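Local atomic coordinates of CDP-glucose 4,6-dehydratase (PDB entry 1WVG), a protein that catalyses the NAD(+)-dependent conversion of CDP-D-glucose to CDP-4-dehydro-6-deoxy-D-glucose and water, a step in making the dideoxy sugar of the lipopolysaccharide O-antigen. Residues I35-A40 / I76-P81; E82-M87 / G122-V127; L95-P100 / Y154-N159. All blocks are in the same frame, centred on the assembly; numbering follows the deposited sequence.

Interaction 1: I35-A40 / I76-P81; sequences IVKGYA and IAEFKP. With APR (adenosine-5-diphosphoribose), chain C.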
loop_
_atom_site.group_PDB
_atom_site.type_symbol
_atom_site.label_atom_id
_atom_site.label_comp_id
_atom_site.label_asym_id
_atom_site.label_seq_id
_atom_site.Cartn_x
_atom_site.Cartn_y
_atom_site.Cartn_z
ATOM N N ILE A 35 2.081 43.705 -4.869
ATOM C CA ILE A 35 3.081 44.330 -4.016
ATOM C C ILE A 35 3.876 43.256 -3.276
ATOM O O ILE A 35 3.435 42.694 -2.268
ATOM C CB ILE A 35 2.524 45.361 -3.055
ATOM C CG1 ILE A 35 1.714 46.443 -3.779
ATOM C CG2 ILE A 35 3.686 45.994 -2.314
ATOM C CD1 ILE A 35 0.905 47.247 -2.771
ATOM N N VAL A 36 5.067 42.978 -3.802
ATOM C CA VAL A 36 5.946 41.941 -3.292
ATOM C C VAL A 36 7.092 42.392 -2.418
ATOM O O VAL A 36 7.780 43.364 -2.740
ATOM C CB VAL A 36 6.539 41.198 -4.475
ATOM C CG1 VAL A 36 7.312 39.940 -4.041
ATOM C CG2 VAL A 36 5.444 40.885 -5.488
ATOM N N LYS A 37 7.281 41.640 -1.324
ATOM C CA LYS A 37 8.352 41.843 -0.357
ATOM C C LYS A 37 9.085 40.513 -0.308
ATOM O O LYS A 37 8.472 39.493 -0.079
ATOM C CB LYS A 37 7.877 42.333 1.001
ATOM C CG LYS A 37 8.967 42.339 2.072
ATOM C CD LYS A 37 8.580 43.094 3.357
ATOM C CE LYS A 37 9.709 43.095 4.393
ATOM N NZ LYS A 37 9.396 43.690 5.705
ATOM N N GLY A 38 10.372 40.496 -0.594
ATOM C CA GLY A 38 11.116 39.259 -0.595
ATOM C C GLY A 38 11.949 39.158 0.666
ATOM O O GLY A 38 12.272 40.156 1.300
ATOM N N TYR A 39 12.321 37.946 1.028
ATOM C CA TYR A 39 13.145 37.724 2.200
ATOM C C TYR A 39 13.964 36.511 1.876
ATOM O O TYR A 39 13.415 35.430 1.697
ATOM C CB TYR A 39 12.298 37.517 3.485
ATOM C CG TYR A 39 13.058 37.224 4.785
ATOM C CD1 TYR A 39 12.992 38.098 5.876
ATOM C CD2 TYR A 39 13.782 36.044 4.976
ATOM C CE1 TYR A 39 13.648 37.827 7.083
ATOM C CE2 TYR A 39 14.413 35.738 6.188
ATOM C CZ TYR A 39 14.372 36.647 7.247
ATOM O OH TYR A 39 15.005 36.366 8.447
ATOM N N ALA A 40 15.267 36.737 1.739
ATOM C CA ALA A 40 16.211 35.696 1.387
ATOM C C ALA A 40 17.636 36.149 1.687
ATOM O O ALA A 40 17.898 37.203 2.259
ATOM C CB ALA A 40 16.095 35.474 -0.122
ATOM N N ILE A 76 7.621 39.857 8.284
ATOM C CA ILE A 76 6.266 39.556 7.904
ATOM C C ILE A 76 5.271 40.530 8.564
ATOM O O ILE A 76 4.378 41.135 7.937
ATOM C CB ILE A 76 5.950 38.080 8.275
ATOM C CG1 ILE A 76 6.909 37.067 7.607
ATOM C CG2 ILE A 76 4.503 37.810 7.868
ATOM C CD1 ILE A 76 6.498 35.576 7.635
ATOM N N ALA A 77 5.414 40.636 9.884
ATOM C CA ALA A 77 4.562 41.487 10.722
ATOM C C ALA A 77 4.396 42.924 10.214
ATOM O O ALA A 77 3.303 43.478 10.144
ATOM C CB ALA A 77 5.130 41.502 12.137
ATOM N N GLU A 78 5.519 43.516 9.848
ATOM C CA GLU A 78 5.531 44.881 9.399
ATOM C C GLU A 78 4.904 45.124 8.053
ATOM O O GLU A 78 4.537 46.270 7.766
ATOM C CB GLU A 78 6.957 45.442 9.406
ATOM C CG GLU A 78 7.343 45.997 8.028
ATOM C CD GLU A 78 8.820 46.205 7.846
ATOM O OE1 GLU A 78 9.677 45.393 8.185
ATOM O OE2 GLU A 78 9.075 47.353 7.264
ATOM N N PHE A 79 4.811 44.062 7.233
ATOM C CA PHE A 79 4.265 44.158 5.871
ATOM C C PHE A 79 2.805 43.746 5.809
ATOM O O PHE A 79 2.019 44.187 4.951
ATOM C CB PHE A 79 5.144 43.276 4.933
ATOM C CG PHE A 79 4.852 43.280 3.440
ATOM C CD1 PHE A 79 5.003 44.442 2.682
ATOM C CD2 PHE A 79 4.497 42.103 2.777
ATOM C CE1 PHE A 79 4.767 44.453 1.308
ATOM C CE2 PHE A 79 4.248 42.096 1.404
ATOM C CZ PHE A 79 4.393 43.271 0.669
ATOM N N LYS A 80 2.457 42.846 6.729
ATOM C CA LYS A 80 1.107 42.343 6.769
ATOM C C LYS A 80 0.666 41.889 5.398
ATOM O O LYS A 80 -0.270 42.425 4.854
ATOM C CB LYS A 80 0.087 43.345 7.279
ATOM C CG LYS A 80 0.644 44.374 8.255
ATOM C CD LYS A 80 -0.036 45.740 8.120
ATOM C CE LYS A 80 0.875 46.854 7.595
ATOM N NZ LYS A 80 0.463 47.454 6.304
ATOM N N PRO A 81 1.312 40.878 4.831
ATOM C CA PRO A 81 0.887 40.385 3.523
ATOM C C PRO A 81 -0.443 39.634 3.615
ATOM O O PRO A 81 -0.932 39.244 4.684
ATOM C CB PRO A 81 1.931 39.317 3.174
ATOM C CG PRO A 81 2.404 38.759 4.521
ATOM C CD PRO A 81 2.215 39.904 5.523
HETATM N N1 APR C . 17.512 32.115 4.470
HETATM C C2 APR C . 16.855 32.787 3.495
HETATM N N3 APR C . 16.839 32.556 2.218
HETATM C C4 APR C . 17.572 31.469 1.897
HETATM C C5 APR C . 18.272 30.668 2.743
HETATM C C6 APR C . 18.253 31.027 4.125
HETATM N N6 APR C . 18.837 30.367 5.139
HETATM N N7 APR C . 18.883 29.634 2.045
HETATM C C8 APR C . 18.549 29.846 0.782
HETATM N N9 APR C . 17.757 30.943 0.640
HETATM C "C1'" APR C . 17.194 31.522 -0.567
HETATM C "C2'" APR C . 18.276 31.991 -1.499
HETATM O "O2'" APR C . 18.839 33.222 -1.021
HETATM C "C3'" APR C . 17.441 32.158 -2.770
HETATM O "O3'" APR C . 16.618 33.332 -2.854
HETATM O "O4'" APR C . 16.556 30.519 -1.291
HETATM C "C4'" APR C . 16.571 30.875 -2.675
HETATM C "C5'" APR C . 17.143 29.673 -3.366
HETATM O "O5'" APR C . 17.087 29.928 -4.791
HETATM P PA APR C . 17.934 29.036 -5.857
HETATM O O1A APR C . 19.217 28.469 -5.265
HETATM O O2A APR C . 17.936 29.788 -7.208
HETATM O O3A APR C . 16.985 27.789 -6.017
HETATM P PB APR C . 15.597 27.708 -6.862
HETATM O O1B APR C . 15.888 26.835 -8.060
HETATM O O2B APR C . 14.966 29.073 -7.062
HETATM O O5D APR C . 14.674 27.000 -5.774
HETATM C C5D APR C . 13.547 27.734 -5.268
HETATM O O4D APR C . 12.023 25.777 -5.245
HETATM O O1D APR C . 12.735 23.729 -6.124
HETATM C C1D APR C . 12.480 24.498 -4.913
HETATM O O2D APR C . 14.055 23.722 -3.203
HETATM C C2D APR C . 13.791 24.727 -4.201
HETATM O O3D APR C . 12.757 25.649 -2.262
HETATM C C3D APR C . 13.514 25.998 -3.419
HETATM C C4D APR C . 12.718 26.782 -4.436
#
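K37 of the extended strand 35-40 and F79 of segment 76-81 bring their CA atoms nearest, 7.8 Å apart, and no hydrogen bond joins the two segments. The CB of K37 sits over the centre of one face of the F79 ring, 3.5 Å from the ring centroid and 9° off its normal, a CH-pi contact. With CG anti to the backbone N (chi1 171°) and the chain extended beyond it, the lysine then runs back along F79, the two side chains pointing in opposite directions, and CD passes 3.7 Å from F79 CG. The alkyl part of K37 thus packs on the ring while NZ is carried past it to E78, where a salt bridge to OE1 spans 3.0 Å. That carboxylate is poorly ordered; NZ also has a hydrogen bond to the carbonyl O of S75. At the edge of the F79 ring, near its plane, I35 O lies 3.1 Å from CZ, and I35 CG2 touches CE1 at 4.1 Å. At the far end of the strand A40 meets the bound nucleotide, its CA 3.3 Å from N3 of the adenine. A helix packed on a parallel strand whose C-terminal end reaches the adenosine is the alpha/beta layering of a Rossmann fold, here in a short-chain dehydrogenase/reductase.

Interaction 2: E82-M87 / G122-V127; sequences EIVFHM and GNIKAV. With APR (adenosine-5-diphosphoribose), chain C.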
loop_
_atom_site.group_PDB
_atom_site.type_symbol
_atom_site.label_atom_id
_atom_site.label_comp_id
_atom_site.label_asym_id
_atom_site.label_seq_id
_atom_site.Cartn_x
_atom_site.Cartn_y
_atom_site.Cartn_z
ATOM N N GLU A 82 -1.038 39.365 2.475
ATOM C CA GLU A 82 -2.266 38.594 2.482
ATOM C C GLU A 82 -1.951 37.222 1.873
ATOM O O GLU A 82 -2.693 36.256 2.012
ATOM C CB GLU A 82 -3.320 39.257 1.587
ATOM C CG GLU A 82 -3.427 40.774 1.855
ATOM C CD GLU A 82 -3.436 41.655 0.629
ATOM O OE1 GLU A 82 -2.494 41.813 -0.116
ATOM O OE2 GLU A 82 -4.572 42.267 0.456
ATOM N N ILE A 83 -0.825 37.171 1.162
ATOM C CA ILE A 83 -0.355 36.004 0.431
ATOM C C ILE A 83 1.114 35.742 0.682
ATOM O O ILE A 83 1.881 36.674 0.873
ATOM C CB ILE A 83 -0.600 36.193 -1.049
ATOM C CG1 ILE A 83 -2.104 36.321 -1.300
ATOM C CG2 ILE A 83 0.014 35.026 -1.820
ATOM C CD1 ILE A 83 -2.456 36.426 -2.799
ATOM N N VAL A 84 1.497 34.463 0.709
ATOM C CA VAL A 84 2.847 34.082 1.017
ATOM C C VAL A 84 3.307 32.928 0.211
ATOM O O VAL A 84 2.605 31.933 0.170
ATOM C CB VAL A 84 2.960 33.600 2.461
ATOM C CG1 VAL A 84 4.306 32.929 2.656
ATOM C CG2 VAL A 84 2.848 34.753 3.441
ATOM N N PHE A 85 4.497 33.062 -0.349
ATOM C CA PHE A 85 5.103 31.985 -1.095
ATOM C C PHE A 85 6.385 31.634 -0.373
ATOM O O PHE A 85 7.279 32.458 -0.293
ATOM C CB PHE A 85 5.440 32.375 -2.536
ATOM C CG PHE A 85 4.200 32.558 -3.388
ATOM C CD1 PHE A 85 3.628 33.820 -3.564
ATOM C CD2 PHE A 85 3.607 31.468 -4.030
ATOM C CE1 PHE A 85 2.495 33.971 -4.364
ATOM C CE2 PHE A 85 2.459 31.601 -4.814
ATOM C CZ PHE A 85 1.910 32.871 -4.992
ATOM N N HIS A 86 6.479 30.445 0.190
ATOM C CA HIS A 86 7.690 30.075 0.887
ATOM C C HIS A 86 8.608 29.263 -0.011
ATOM O O HIS A 86 8.353 28.085 -0.186
ATOM C CB HIS A 86 7.324 29.193 2.099
ATOM C CG HIS A 86 8.512 28.671 2.849
ATOM N ND1 HIS A 86 9.563 29.510 3.234
ATOM C CD2 HIS A 86 8.809 27.402 3.267
ATOM C CE1 HIS A 86 10.446 28.753 3.891
ATOM N NE2 HIS A 86 10.026 27.480 3.917
ATOM N N MET A 87 9.665 29.889 -0.582
ATOM C CA MET A 87 10.618 29.240 -1.492
ATOM C C MET A 87 12.082 29.257 -1.070
ATOM O O MET A 87 12.929 28.779 -1.819
ATOM C CB MET A 87 10.590 29.867 -2.881
ATOM C CG MET A 87 9.226 29.739 -3.529
ATOM S SD MET A 87 9.240 30.131 -5.306
ATOM C CE MET A 87 8.787 31.878 -5.221
ATOM N N GLY A 122 -1.044 36.402 11.573
ATOM C CA GLY A 122 -2.456 36.458 11.242
ATOM C C GLY A 122 -2.811 37.303 10.006
ATOM O O GLY A 122 -2.007 38.076 9.483
ATOM N N ASN A 123 -4.062 37.147 9.549
ATOM C CA ASN A 123 -4.609 37.858 8.409
ATOM C C ASN A 123 -4.003 37.483 7.110
ATOM O O ASN A 123 -4.079 38.241 6.158
ATOM C CB ASN A 123 -4.539 39.370 8.571
ATOM C CG ASN A 123 -5.735 39.666 9.434
ATOM O OD1 ASN A 123 -6.880 39.401 9.032
ATOM N ND2 ASN A 123 -5.466 40.040 10.673
ATOM N N ILE A 124 -3.358 36.338 7.120
ATOM C CA ILE A 124 -2.753 35.837 5.917
ATOM C C ILE A 124 -3.792 34.898 5.346
ATOM O O ILE A 124 -4.314 33.991 5.990
ATOM C CB ILE A 124 -1.410 35.149 6.198
ATOM C CG1 ILE A 124 -0.380 36.218 6.544
ATOM C CG2 ILE A 124 -0.960 34.303 4.993
ATOM C CD1 ILE A 124 0.723 35.765 7.495
ATOM N N LYS A 125 -4.140 35.117 4.131
ATOM C CA LYS A 125 -5.151 34.250 3.579
ATOM C C LYS A 125 -4.663 32.986 2.884
ATOM O O LYS A 125 -5.327 31.952 2.966
ATOM C CB LYS A 125 -6.020 35.035 2.601
ATOM C CG LYS A 125 -7.185 35.731 3.283
ATOM C CD LYS A 125 -6.730 36.705 4.369
ATOM C CE LYS A 125 -7.064 38.123 4.022
ATOM N NZ LYS A 125 -6.037 39.140 4.411
ATOM N N ALA A 126 -3.558 33.079 2.136
ATOM C CA ALA A 126 -3.103 31.945 1.383
ATOM C C ALA A 126 -1.636 31.754 1.592
ATOM O O ALA A 126 -0.897 32.721 1.591
ATOM C CB ALA A 126 -3.366 32.190 -0.093
ATOM N N VAL A 127 -1.251 30.515 1.821
ATOM C CA VAL A 127 0.130 30.153 2.009
ATOM C C VAL A 127 0.444 29.023 1.045
ATOM O O VAL A 127 -0.210 27.978 1.036
ATOM C CB VAL A 127 0.478 29.769 3.435
ATOM C CG1 VAL A 127 1.984 29.500 3.527
ATOM C CG2 VAL A 127 0.080 30.860 4.412
HETATM N N1 APR C . 17.512 32.115 4.470
HETATM C C2 APR C . 16.855 32.787 3.495
HETATM N N3 APR C . 16.839 32.556 2.218
HETATM C C4 APR C . 17.572 31.469 1.897
HETATM C C5 APR C . 18.272 30.668 2.743
HETATM C C6 APR C . 18.253 31.027 4.125
HETATM N N6 APR C . 18.837 30.367 5.139
HETATM N N7 APR C . 18.883 29.634 2.045
HETATM C C8 APR C . 18.549 29.846 0.782
HETATM N N9 APR C . 17.757 30.943 0.640
HETATM C "C1'" APR C . 17.194 31.522 -0.567
HETATM C "C2'" APR C . 18.276 31.991 -1.499
HETATM O "O2'" APR C . 18.839 33.222 -1.021
HETATM C "C3'" APR C . 17.441 32.158 -2.770
HETATM O "O3'" APR C . 16.618 33.332 -2.854
HETATM O "O4'" APR C . 16.556 30.519 -1.291
HETATM C "C4'" APR C . 16.571 30.875 -2.675
HETATM C "C5'" APR C . 17.143 29.673 -3.366
HETATM O "O5'" APR C . 17.087 29.928 -4.791
HETATM P PA APR C . 17.934 29.036 -5.857
HETATM O O1A APR C . 19.217 28.469 -5.265
HETATM O O2A APR C . 17.936 29.788 -7.208
HETATM O O3A APR C . 16.985 27.789 -6.017
HETATM P PB APR C . 15.597 27.708 -6.862
HETATM O O1B APR C . 15.888 26.835 -8.060
HETATM O O2B APR C . 14.966 29.073 -7.062
HETATM O O5D APR C . 14.674 27.000 -5.774
HETATM C C5D APR C . 13.547 27.734 -5.268
HETATM O O4D APR C . 12.023 25.777 -5.245
HETATM O O1D APR C . 12.735 23.729 -6.124
HETATM C C1D APR C . 12.480 24.498 -4.913
HETATM O O2D APR C . 14.055 23.722 -3.203
HETATM C C2D APR C . 13.791 24.727 -4.201
HETATM O O3D APR C . 12.757 25.649 -2.262
HETATM C C3D APR C . 13.514 25.998 -3.419
HETATM C C4D APR C . 12.718 26.782 -4.436
#
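Neighbouring parallel strands of the Rossmann sheet meet here, I83 pairing with A126 and V84 with V127. Where they start to pair, the carbonyl O of E82 takes two backbone donors: K125 N at 2.8 Å, tilted out of the carbonyl plane, and A126 N at 3.3 Å, in that plane. One step on, V84 N donates to A126 O over 3.1 Å, with a bent N-H...O angle of 137°. Side chains alternate across the sheet. I83 and A126 share one face, where I83 CG1 and A126 CB just touch at 4.5 Å and Y250 and L249 of helix 236-251 pack. V84 and V127 share the other. On that face V84 places CG1 anti to the backbone N (chi1 168°) and CG2 beside it; CG1 meets V127 CG1 at 4.2 Å, whereas CG2 reaches back to I124 CG2 at 4.1 Å. L114 and V118 of helix 100-121 cover this apolar group. At the outer end the K125 chain folds back on itself, bringing NZ to within 3.9 Å of E82 CB and into a 2.8 Å hydrogen bond with N123 O, from above that carbonyl's plane. Just past strand 83-86, M87 O receives a weak hydrogen bond from O3D of the bound ADP-ribose. Parallel strands joined through helices 93-98 and 100-121 make a beta-alpha-beta crossover of the dinucleotide-binding Rossmann fold.

Interaction 3: L95-P100 / Y154-N159; sequences LSYEQP and YDPYSN. With CXY (cytidine-5'-diphospho-beta-D-xylose), chain D; APR (adenosine-5-diphosphoribose), chain C.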
loop_
_atom_site.group_PDB
_atom_site.type_symbol
_atom_site.label_atom_id
_atom_site.label_comp_id
_atom_site.label_asym_id
_atom_site.label_seq_id
_atom_site.Cartn_x
_atom_site.Cartn_y
_atom_site.Cartn_z
ATOM N N LEU A 95 25.463 19.120 -2.845
ATOM C CA LEU A 95 25.786 20.018 -1.754
ATOM C C LEU A 95 25.238 19.521 -0.415
ATOM O O LEU A 95 25.940 19.573 0.604
ATOM C CB LEU A 95 25.347 21.463 -2.045
ATOM C CG LEU A 95 25.537 22.346 -0.827
ATOM C CD1 LEU A 95 26.979 22.212 -0.340
ATOM C CD2 LEU A 95 25.263 23.793 -1.220
ATOM N N SER A 96 23.982 19.018 -0.412
ATOM C CA SER A 96 23.360 18.533 0.808
ATOM C C SER A 96 24.185 17.446 1.412
ATOM O O SER A 96 24.247 17.220 2.609
ATOM C CB SER A 96 21.962 17.993 0.542
ATOM O OG SER A 96 22.024 16.758 -0.138
ATOM N N TYR A 97 24.830 16.703 0.571
ATOM C CA TYR A 97 25.667 15.673 1.121
ATOM C C TYR A 97 26.839 16.301 1.879
ATOM O O TYR A 97 27.286 15.802 2.906
ATOM C CB TYR A 97 26.225 14.811 -0.029
ATOM C CG TYR A 97 25.288 13.706 -0.539
ATOM C CD1 TYR A 97 24.795 13.745 -1.845
ATOM C CD2 TYR A 97 24.941 12.603 0.249
ATOM C CE1 TYR A 97 23.991 12.714 -2.345
ATOM C CE2 TYR A 97 24.132 11.566 -0.223
ATOM C CZ TYR A 97 23.658 11.628 -1.534
ATOM O OH TYR A 97 22.859 10.640 -2.024
ATOM N N GLU A 98 27.343 17.416 1.365
ATOM C CA GLU A 98 28.460 18.064 2.013
ATOM C C GLU A 98 28.042 18.860 3.214
ATOM O O GLU A 98 28.813 18.982 4.161
ATOM C CB GLU A 98 29.230 18.994 1.073
ATOM C CG GLU A 98 29.907 18.243 -0.115
ATOM C CD GLU A 98 30.199 19.179 -1.288
ATOM O OE1 GLU A 98 30.184 20.403 -1.225
ATOM O OE2 GLU A 98 30.458 18.532 -2.396
ATOM N N GLN A 99 26.827 19.404 3.166
ATOM C CA GLN A 99 26.347 20.247 4.259
ATOM C C GLN A 99 24.979 19.834 4.808
ATOM O O GLN A 99 24.006 20.571 4.692
ATOM C CB GLN A 99 26.176 21.660 3.671
ATOM C CG GLN A 99 27.518 22.366 3.432
ATOM C CD GLN A 99 28.178 22.780 4.743
ATOM O OE1 GLN A 99 27.817 23.809 5.334
ATOM N NE2 GLN A 99 29.151 21.979 5.190
ATOM N N PRO A 100 24.919 18.668 5.420
ATOM C CA PRO A 100 23.691 18.138 5.939
ATOM C C PRO A 100 22.987 19.055 6.921
ATOM O O PRO A 100 21.771 19.327 6.866
ATOM C CB PRO A 100 24.056 16.833 6.668
ATOM C CG PRO A 100 25.566 16.731 6.635
ATOM C CD PRO A 100 26.040 17.696 5.566
ATOM N N TYR A 154 16.400 10.046 -0.140
ATOM C CA TYR A 154 17.654 9.347 0.139
ATOM C C TYR A 154 18.729 10.275 0.700
ATOM O O TYR A 154 19.224 10.039 1.797
ATOM C CB TYR A 154 18.114 8.636 -1.125
ATOM C CG TYR A 154 19.384 7.819 -1.035
ATOM C CD1 TYR A 154 19.332 6.424 -1.055
ATOM C CD2 TYR A 154 20.628 8.451 -1.005
ATOM C CE1 TYR A 154 20.501 5.666 -1.035
ATOM C CE2 TYR A 154 21.803 7.702 -0.966
ATOM C CZ TYR A 154 21.737 6.308 -0.993
ATOM O OH TYR A 154 22.882 5.550 -0.983
ATOM N N ASP A 155 19.040 11.339 -0.040
ATOM C CA ASP A 155 20.038 12.333 0.373
ATOM C C ASP A 155 19.446 13.406 1.308
ATOM O O ASP A 155 18.229 13.547 1.437
ATOM C CB ASP A 155 20.586 12.986 -0.897
ATOM C CG ASP A 155 19.445 13.578 -1.652
ATOM O OD1 ASP A 155 18.685 12.919 -2.326
ATOM O OD2 ASP A 155 19.332 14.857 -1.440
ATOM N N PRO A 156 20.281 14.200 1.983
ATOM C CA PRO A 156 19.775 15.233 2.912
ATOM C C PRO A 156 18.816 16.275 2.316
ATOM O O PRO A 156 17.886 16.784 2.949
ATOM C CB PRO A 156 21.023 15.905 3.485
ATOM C CG PRO A 156 22.163 14.891 3.300
ATOM C CD PRO A 156 21.732 13.921 2.211
ATOM N N TYR A 157 19.053 16.620 1.070
ATOM C CA TYR A 157 18.163 17.574 0.415
ATOM C C TYR A 157 16.764 16.951 0.197
ATOM O O TYR A 157 15.751 17.464 0.674
ATOM C CB TYR A 157 18.735 18.047 -0.922
ATOM C CG TYR A 157 17.640 18.774 -1.635
ATOM C CD1 TYR A 157 17.203 20.009 -1.157
ATOM C CD2 TYR A 157 17.033 18.239 -2.774
ATOM C CE1 TYR A 157 16.204 20.710 -1.830
ATOM C CE2 TYR A 157 16.009 18.911 -3.440
ATOM C CZ TYR A 157 15.587 20.154 -2.951
ATOM O OH TYR A 157 14.589 20.857 -3.587
ATOM N N SER A 158 16.722 15.809 -0.504
ATOM C CA SER A 158 15.463 15.121 -0.754
ATOM C C SER A 158 14.691 14.935 0.517
ATOM O O SER A 158 13.523 15.300 0.612
ATOM C CB SER A 158 15.736 13.733 -1.252
ATOM O OG SER A 158 16.351 13.914 -2.501
ATOM N N ASN A 159 15.380 14.314 1.472
ATOM C CA ASN A 159 14.833 14.010 2.783
ATOM C C ASN A 159 14.372 15.254 3.562
ATOM O O ASN A 159 13.375 15.207 4.282
ATOM C CB ASN A 159 15.845 13.149 3.571
ATOM C CG ASN A 159 15.240 12.575 4.826
ATOM O OD1 ASN A 159 15.261 13.203 5.880
ATOM N ND2 ASN A 159 14.662 11.379 4.714
HETATM O O1B CXY D . 17.193 16.607 -10.091
HETATM P PB CXY D . 18.147 17.584 -9.433
HETATM O O2B CXY D . 19.235 16.929 -8.623
HETATM O "O1'" CXY D . 17.296 18.624 -8.487
HETATM O O3A CXY D . 18.602 18.309 -10.720
HETATM P PA CXY D . 20.039 18.324 -11.522
HETATM O O1A CXY D . 19.838 19.285 -12.640
HETATM O O2A CXY D . 21.151 18.669 -10.612
HETATM O O5D CXY D . 20.165 16.802 -11.974
HETATM C C5D CXY D . 19.350 16.355 -13.065
HETATM C C4D CXY D . 19.894 15.036 -13.560
HETATM O O4D CXY D . 20.941 15.325 -14.519
HETATM C C3D CXY D . 20.468 14.070 -12.525
HETATM O O3D CXY D . 20.264 12.638 -12.808
HETATM C C2D CXY D . 21.946 14.483 -12.634
HETATM O O2D CXY D . 22.758 13.412 -12.144
HETATM C C1D CXY D . 22.083 14.620 -14.133
HETATM N N1 CXY D . 23.256 15.392 -14.552
HETATM C C6 CXY D . 23.395 16.716 -14.167
HETATM C C5 CXY D . 24.412 17.455 -14.532
HETATM C C4 CXY D . 25.459 16.927 -15.337
HETATM N N3 CXY D . 25.260 15.587 -15.710
HETATM C C2 CXY D . 24.200 14.773 -15.348
HETATM N N4 CXY D . 26.463 17.529 -15.700
HETATM O O2 CXY D . 24.103 13.590 -15.695
HETATM C "C1'" CXY D . 16.784 19.741 -9.194
HETATM C "C2'" CXY D . 16.929 20.924 -8.269
HETATM C "C3'" CXY D . 16.097 20.614 -7.039
HETATM C "C4'" CXY D . 14.634 20.400 -7.429
HETATM C "C5'" CXY D . 14.537 19.294 -8.471
HETATM O "O2'" CXY D . 18.299 21.117 -7.857
HETATM O "O3'" CXY D . 16.131 21.742 -6.145
HETATM O "O4'" CXY D . 13.860 20.085 -6.274
HETATM O "O5'" CXY D . 15.387 19.573 -9.588
HETATM N N1 APR C . 17.512 32.115 4.470
HETATM C C2 APR C . 16.855 32.787 3.495
HETATM N N3 APR C . 16.839 32.556 2.218
HETATM C C4 APR C . 17.572 31.469 1.897
HETATM C C5 APR C . 18.272 30.668 2.743
HETATM C C6 APR C . 18.253 31.027 4.125
HETATM N N6 APR C . 18.837 30.367 5.139
HETATM N N7 APR C . 18.883 29.634 2.045
HETATM C C8 APR C . 18.549 29.846 0.782
HETATM N N9 APR C . 17.757 30.943 0.640
HETATM C "C1'" APR C . 17.194 31.522 -0.567
HETATM C "C2'" APR C . 18.276 31.991 -1.499
HETATM O "O2'" APR C . 18.839 33.222 -1.021
HETATM C "C3'" APR C . 17.441 32.158 -2.770
HETATM O "O3'" APR C . 16.618 33.332 -2.854
HETATM O "O4'" APR C . 16.556 30.519 -1.291
HETATM C "C4'" APR C . 16.571 30.875 -2.675
HETATM C "C5'" APR C . 17.143 29.673 -3.366
HETATM O "O5'" APR C . 17.087 29.928 -4.791
HETATM P PA APR C . 17.934 29.036 -5.857
HETATM O O1A APR C . 19.217 28.469 -5.265
HETATM O O2A APR C . 17.936 29.788 -7.208
HETATM O O3A APR C . 16.985 27.789 -6.017
HETATM P PB APR C . 15.597 27.708 -6.862
HETATM O O1B APR C . 15.888 26.835 -8.060
HETATM O O2B APR C . 14.966 29.073 -7.062
HETATM O O5D APR C . 14.674 27.000 -5.774
HETATM C C5D APR C . 13.547 27.734 -5.268
HETATM O O4D APR C . 12.023 25.777 -5.245
HETATM O O1D APR C . 12.735 23.729 -6.124
HETATM C C1D APR C . 12.480 24.498 -4.913
HETATM O O2D APR C . 14.055 23.722 -3.203
HETATM C C2D APR C . 13.791 24.727 -4.201
HETATM O O3D APR C . 12.757 25.649 -2.262
HETATM C C3D APR C . 13.514 25.998 -3.419
HETATM C C4D APR C . 12.718 26.782 -4.436
#
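Packing between S96 and P156, and between Y97 and D155, joins the end of helix 93-98 to the start of helix 156-175. P156 lies against the backbone of S96, its CG 3.2 Å from S96 O, and reaches P100 with the same atom. S96 CB also abuts Y157 CB at 3.5 Å. The aromatic contacts centre on Y97: D155 CB stands over one face of its ring, 3.4 Å from CZ, while Y97 OH comes to the edge of the Y154 ring, 3.3 Å from CD2. That hydroxyl has its hydrogen bond with H298 O, and S96 OG has one with V93 O. Within 154-159, D155 is the N-cap of helix 156-175. Its CG lies between the backbone N and the carbonyl carbon (chi1 57°), which turns the carboxylate back over the first turn: OD2 accepts from S158 N at 2.9 Å, in a nearly straight bond of 173°, and OD1 accepts from S158 OG. Ligand bonds belong to Y157. Its OH hydrogen-bonds both O2D of ADP-ribose, on the ribose corresponding to the nicotinamide ribose of NAD, and O4' of the CDP-xylose sugar, each at 2.9 Å. The cap and the S96 CB-Y157 CB packing fix the start of the helix from which Y157 extends; its bonds to both ligands are consistent with the active-site tyrosine of the short-chain dehydrogenase/reductase YxxxK pattern, which the sequence fits.

Interactions 1 and 2 both reach the same parallel sheet, 1 through strand 35-40 and 2 through strands 83-86 and 126-130. Their centres are about 10 Å apart, and they touch where P81 O packs on I124 CG1; helix 69-79 leads directly into strand 83-86. The centre of interaction 3 lies about 29 Å from that of interaction 1 and about 28 Å from that of interaction 2. Along the chain interaction 1 closes first; the segments of interactions 2 and 3 then alternate, with helix 93-98 following strand 83-86 and helix 156-175 following strand 126-130. The sheet contacts thus lead to strand ends that receive the ADP-ribose, while interaction 3 places Y157 where cofactor and sugar sites meet.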